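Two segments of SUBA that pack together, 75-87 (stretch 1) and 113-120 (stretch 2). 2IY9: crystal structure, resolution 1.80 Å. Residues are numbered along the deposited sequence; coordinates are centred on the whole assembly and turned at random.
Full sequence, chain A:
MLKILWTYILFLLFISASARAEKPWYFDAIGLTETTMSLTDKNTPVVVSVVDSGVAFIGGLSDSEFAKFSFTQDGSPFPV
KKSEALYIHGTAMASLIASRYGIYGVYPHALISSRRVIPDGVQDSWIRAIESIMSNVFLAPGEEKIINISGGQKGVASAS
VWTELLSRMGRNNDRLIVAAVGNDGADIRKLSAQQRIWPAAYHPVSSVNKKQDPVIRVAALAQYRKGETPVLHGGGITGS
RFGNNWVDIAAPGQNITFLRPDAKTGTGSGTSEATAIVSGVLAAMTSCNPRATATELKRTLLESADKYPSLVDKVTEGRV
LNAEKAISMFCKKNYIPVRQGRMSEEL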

# COMPACT_ATOMS: atom_id res chain seq x y z
N GLY A 75 10.82 21.73 -3.50
CA GLY A 75 11.83 20.94 -4.21
C GLY A 75 12.57 19.90 -3.37
O GLY A 75 13.54 19.29 -3.84
N SER A 76 12.09 19.68 -2.15
CA SER A 76 12.77 18.79 -1.20
C SER A 76 12.19 17.36 -1.16
O SER A 76 10.97 17.18 -1.12
CB SER A 76 12.73 19.38 0.20
OG SER A 76 13.36 18.52 1.14
N PRO A 77 13.08 16.34 -1.16
CA PRO A 77 12.67 14.95 -1.03
C PRO A 77 12.48 14.51 0.43
O PRO A 77 12.01 13.39 0.69
CB PRO A 77 13.84 14.20 -1.65
CG PRO A 77 15.02 15.01 -1.25
CD PRO A 77 14.55 16.45 -1.33
N PHE A 78 12.84 15.39 1.37
CA PHE A 78 12.82 15.06 2.79
C PHE A 78 11.53 15.51 3.46
O PHE A 78 10.94 16.50 3.03
CB PHE A 78 14.02 15.71 3.50
CG PHE A 78 15.34 15.39 2.87
CD1 PHE A 78 15.87 14.10 2.95
CD2 PHE A 78 16.06 16.37 2.19
CE1 PHE A 78 17.11 13.79 2.36
CE2 PHE A 78 17.30 16.08 1.61
CZ PHE A 78 17.82 14.78 1.69
N PRO A 79 11.08 14.79 4.51
CA PRO A 79 9.85 15.23 5.17
C PRO A 79 10.08 16.51 5.98
O PRO A 79 11.19 16.76 6.45
CB PRO A 79 9.51 14.06 6.10
CG PRO A 79 10.82 13.41 6.39
CD PRO A 79 11.65 13.58 5.15
N VAL A 80 9.02 17.30 6.11
CA VAL A 80 9.08 18.58 6.81
C VAL A 80 8.19 18.58 8.05
O VAL A 80 7.31 17.72 8.20
CB VAL A 80 8.73 19.78 5.89
CG1 VAL A 80 9.75 19.92 4.76
CG2 VAL A 80 7.31 19.65 5.34
N LYS A 81 8.41 19.56 8.91
CA LYS A 81 7.78 19.63 10.23
C LYS A 81 6.49 20.46 10.23
O LYS A 81 5.97 20.81 11.30
CB LYS A 81 8.78 20.23 11.22
CG LYS A 81 8.80 19.54 12.57
CD LYS A 81 9.99 18.59 12.70
CE LYS A 81 11.21 19.31 13.25
NZ LYS A 81 12.19 18.38 13.91
N LYS A 82 5.96 20.77 9.05
CA LYS A 82 4.72 21.56 8.91
C LYS A 82 3.60 20.98 9.78
O LYS A 82 2.88 21.69 10.48
CB LYS A 82 4.28 21.63 7.45
N SER A 83 3.49 19.66 9.73
CA SER A 83 2.54 18.94 10.56
C SER A 83 3.28 17.75 11.13
O SER A 83 4.12 17.16 10.45
CB SER A 83 1.36 18.48 9.71
N GLU A 84 2.97 17.40 12.38
CA GLU A 84 3.59 16.24 13.00
C GLU A 84 3.25 14.96 12.25
O GLU A 84 4.14 14.15 11.96
CB GLU A 84 3.21 16.13 14.48
CG GLU A 84 3.83 14.93 15.22
CD GLU A 84 5.36 15.00 15.36
OE1 GLU A 84 6.04 15.70 14.57
OE2 GLU A 84 5.89 14.33 16.27
N ALA A 85 1.97 14.78 11.93
CA ALA A 85 1.51 13.61 11.18
C ALA A 85 2.24 13.49 9.85
O ALA A 85 2.71 12.41 9.51
CB ALA A 85 -0.01 13.65 10.95
N LEU A 86 2.34 14.59 9.11
CA LEU A 86 3.03 14.56 7.81
C LEU A 86 4.55 14.46 7.94
O LEU A 86 5.22 13.96 7.03
CB LEU A 86 2.61 15.73 6.91
CG LEU A 86 1.27 15.53 6.20
CD1 LEU A 86 0.13 15.98 7.08
CD2 LEU A 86 1.19 16.26 4.88
N TYR A 87 5.11 14.91 9.06
CA TYR A 87 6.54 14.74 9.31
C TYR A 87 6.89 13.26 9.36
O TYR A 87 7.93 12.84 8.86
CB TYR A 87 6.98 15.43 10.61
CG TYR A 87 8.48 15.33 10.89
CD1 TYR A 87 9.41 15.63 9.90
CD2 TYR A 87 8.95 14.93 12.14
CE1 TYR A 87 10.77 15.53 10.14
CE2 TYR A 87 10.32 14.83 12.40
CZ TYR A 87 11.22 15.14 11.39
OH TYR A 87 12.58 15.05 11.61
N SER A 113 11.81 3.51 -2.71
CA SER A 113 11.94 4.73 -3.51
C SER A 113 10.91 5.72 -3.00
O SER A 113 9.69 5.54 -3.19
CB SER A 113 11.71 4.44 -4.99
OG SER A 113 11.78 5.64 -5.74
N SER A 114 11.39 6.78 -2.34
CA SER A 114 10.52 7.78 -1.75
C SER A 114 10.14 8.84 -2.77
O SER A 114 11.00 9.43 -3.44
CB SER A 114 11.18 8.43 -0.54
OG SER A 114 10.30 9.37 0.04
N ARG A 115 8.84 9.06 -2.91
CA ARG A 115 8.35 10.09 -3.81
C ARG A 115 7.49 11.02 -2.99
O ARG A 115 6.32 10.72 -2.68
CB ARG A 115 7.61 9.45 -5.00
CG ARG A 115 8.54 8.62 -5.88
CD ARG A 115 7.84 7.88 -7.01
NE ARG A 115 8.84 7.23 -7.86
CZ ARG A 115 9.40 7.80 -8.92
NH1 ARG A 115 9.05 9.03 -9.28
NH2 ARG A 115 10.31 7.14 -9.62
N ARG A 116 8.07 12.16 -2.62
CA ARG A 116 7.37 13.07 -1.71
C ARG A 116 6.36 13.92 -2.47
O ARG A 116 6.74 14.64 -3.40
CB ARG A 116 8.34 13.94 -0.91
CG ARG A 116 7.59 14.80 0.12
CD ARG A 116 8.46 15.79 0.90
NE ARG A 116 7.61 16.92 1.29
CZ ARG A 116 8.02 18.15 1.58
NH1 ARG A 116 9.31 18.48 1.58
NH2 ARG A 116 7.12 19.07 1.90
N VAL A 117 5.09 13.84 -2.08
CA VAL A 117 4.01 14.55 -2.78
C VAL A 117 3.21 15.53 -1.90
O VAL A 117 2.40 16.32 -2.42
CB VAL A 117 3.03 13.57 -3.49
CG1 VAL A 117 3.75 12.79 -4.57
CG2 VAL A 117 2.38 12.62 -2.48
N ILE A 118 3.44 15.44 -0.59
CA ILE A 118 2.80 16.27 0.43
C ILE A 118 3.82 16.55 1.56
O ILE A 118 4.81 15.84 1.67
CB ILE A 118 1.50 15.61 1.02
CG1 ILE A 118 1.80 14.24 1.66
CG2 ILE A 118 0.40 15.52 -0.06
CD1 ILE A 118 0.58 13.53 2.28
N PRO A 119 3.62 17.62 2.35
CA PRO A 119 2.63 18.67 2.14
C PRO A 119 3.12 19.62 1.04
O PRO A 119 4.25 19.47 0.55
CB PRO A 119 2.60 19.40 3.50
CG PRO A 119 3.96 19.21 4.05
CD PRO A 119 4.44 17.86 3.55
N ASP A 120 2.26 20.56 0.66
CA ASP A 120 2.61 21.58 -0.33
C ASP A 120 3.08 20.97 -1.65
O ASP A 120 4.07 21.40 -2.24
CB ASP A 120 3.65 22.55 0.24
CG ASP A 120 3.28 23.06 1.62
OD1 ASP A 120 2.11 23.45 1.80
OD2 ASP A 120 4.13 23.04 2.53
O HOH W 1 11.21 11.61 -1.19

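The contact between 75-87 and 113-120 buries 405 Å² in all, and Arg116 accounts for the greatest share, 105 Å². Its CA-to-CB bond points toward the first stretch, and chi1, chi2 and chi3 are all t (-175°, -175° and 152°), so the chain runs out nearly straight from the end of the strand. This extension carries the guanidinium past Pro77, whose O lies 4.0 Å from Arg116 CB, to the loop beyond. There Arg116 NH1 lies 2.9 Å from Phe78 O and 3.4 Å from Ser76 O; both oxygens approach the guanidinium obliquely, and the geometry does not settle whether either pair is a hydrogen bond.

The other side of the arginine's bonding is local and better defined. Arg116 NE donates to Ile118 O at 3.0 Å with an N-H...acceptor angle of 163°, and Arg116 NH2 makes a weak bond to Pro119 O, 3.2 Å at 133°. These bonds tie the extended side chain to the backbone that follows its own strand. Arginine suits the site because a long aliphatic stem ends in a planar group with several donors, able to meet carbonyls from both stretches.

Ser76 shapes the facing loop. With chi1 t (179°), its OG accepts a hydrogen bond from Phe78 N, 3.2 Å at 160°, bridging over Pro77. Phe78 itself directs its CA-to-CB bond away from the second stretch and contributes its carbonyl to the contact, while its ring remains exposed. A water adds a link near the strand: it donates to Pro77 O at 2.7 Å and hydrogen-bonds Ser114 OG, also at 2.7 Å. Ser114 points toward the loop with chi1 t (-178°), but its OG is 4.4 Å from Pro77 O, a gap that the water spans.

The remaining contact is largely apolar and centres on Pro119, which follows a cis peptide bond and directs its CA-to-CB bond toward the first stretch. Val80, chi1 m (-64°), places CG2 3.6 Å from Pro119 CG and 3.5 Å from Arg116 NH2, so one methyl touches both the ring and the guanidinium. Leu86, in the helix, has chi1 m (-79°) and chi2 p (86°); its CD2 reaches Pro119 CB at 3.7 Å and Ile118 CD1 at 3.8 Å. Ile118 starts sideways, yet chi1 p (59°) and chi2 t (179°) bring its end nearer to Leu86. Branched side chains and a compact ring pack here without leaving polar side-chain groups to satisfy.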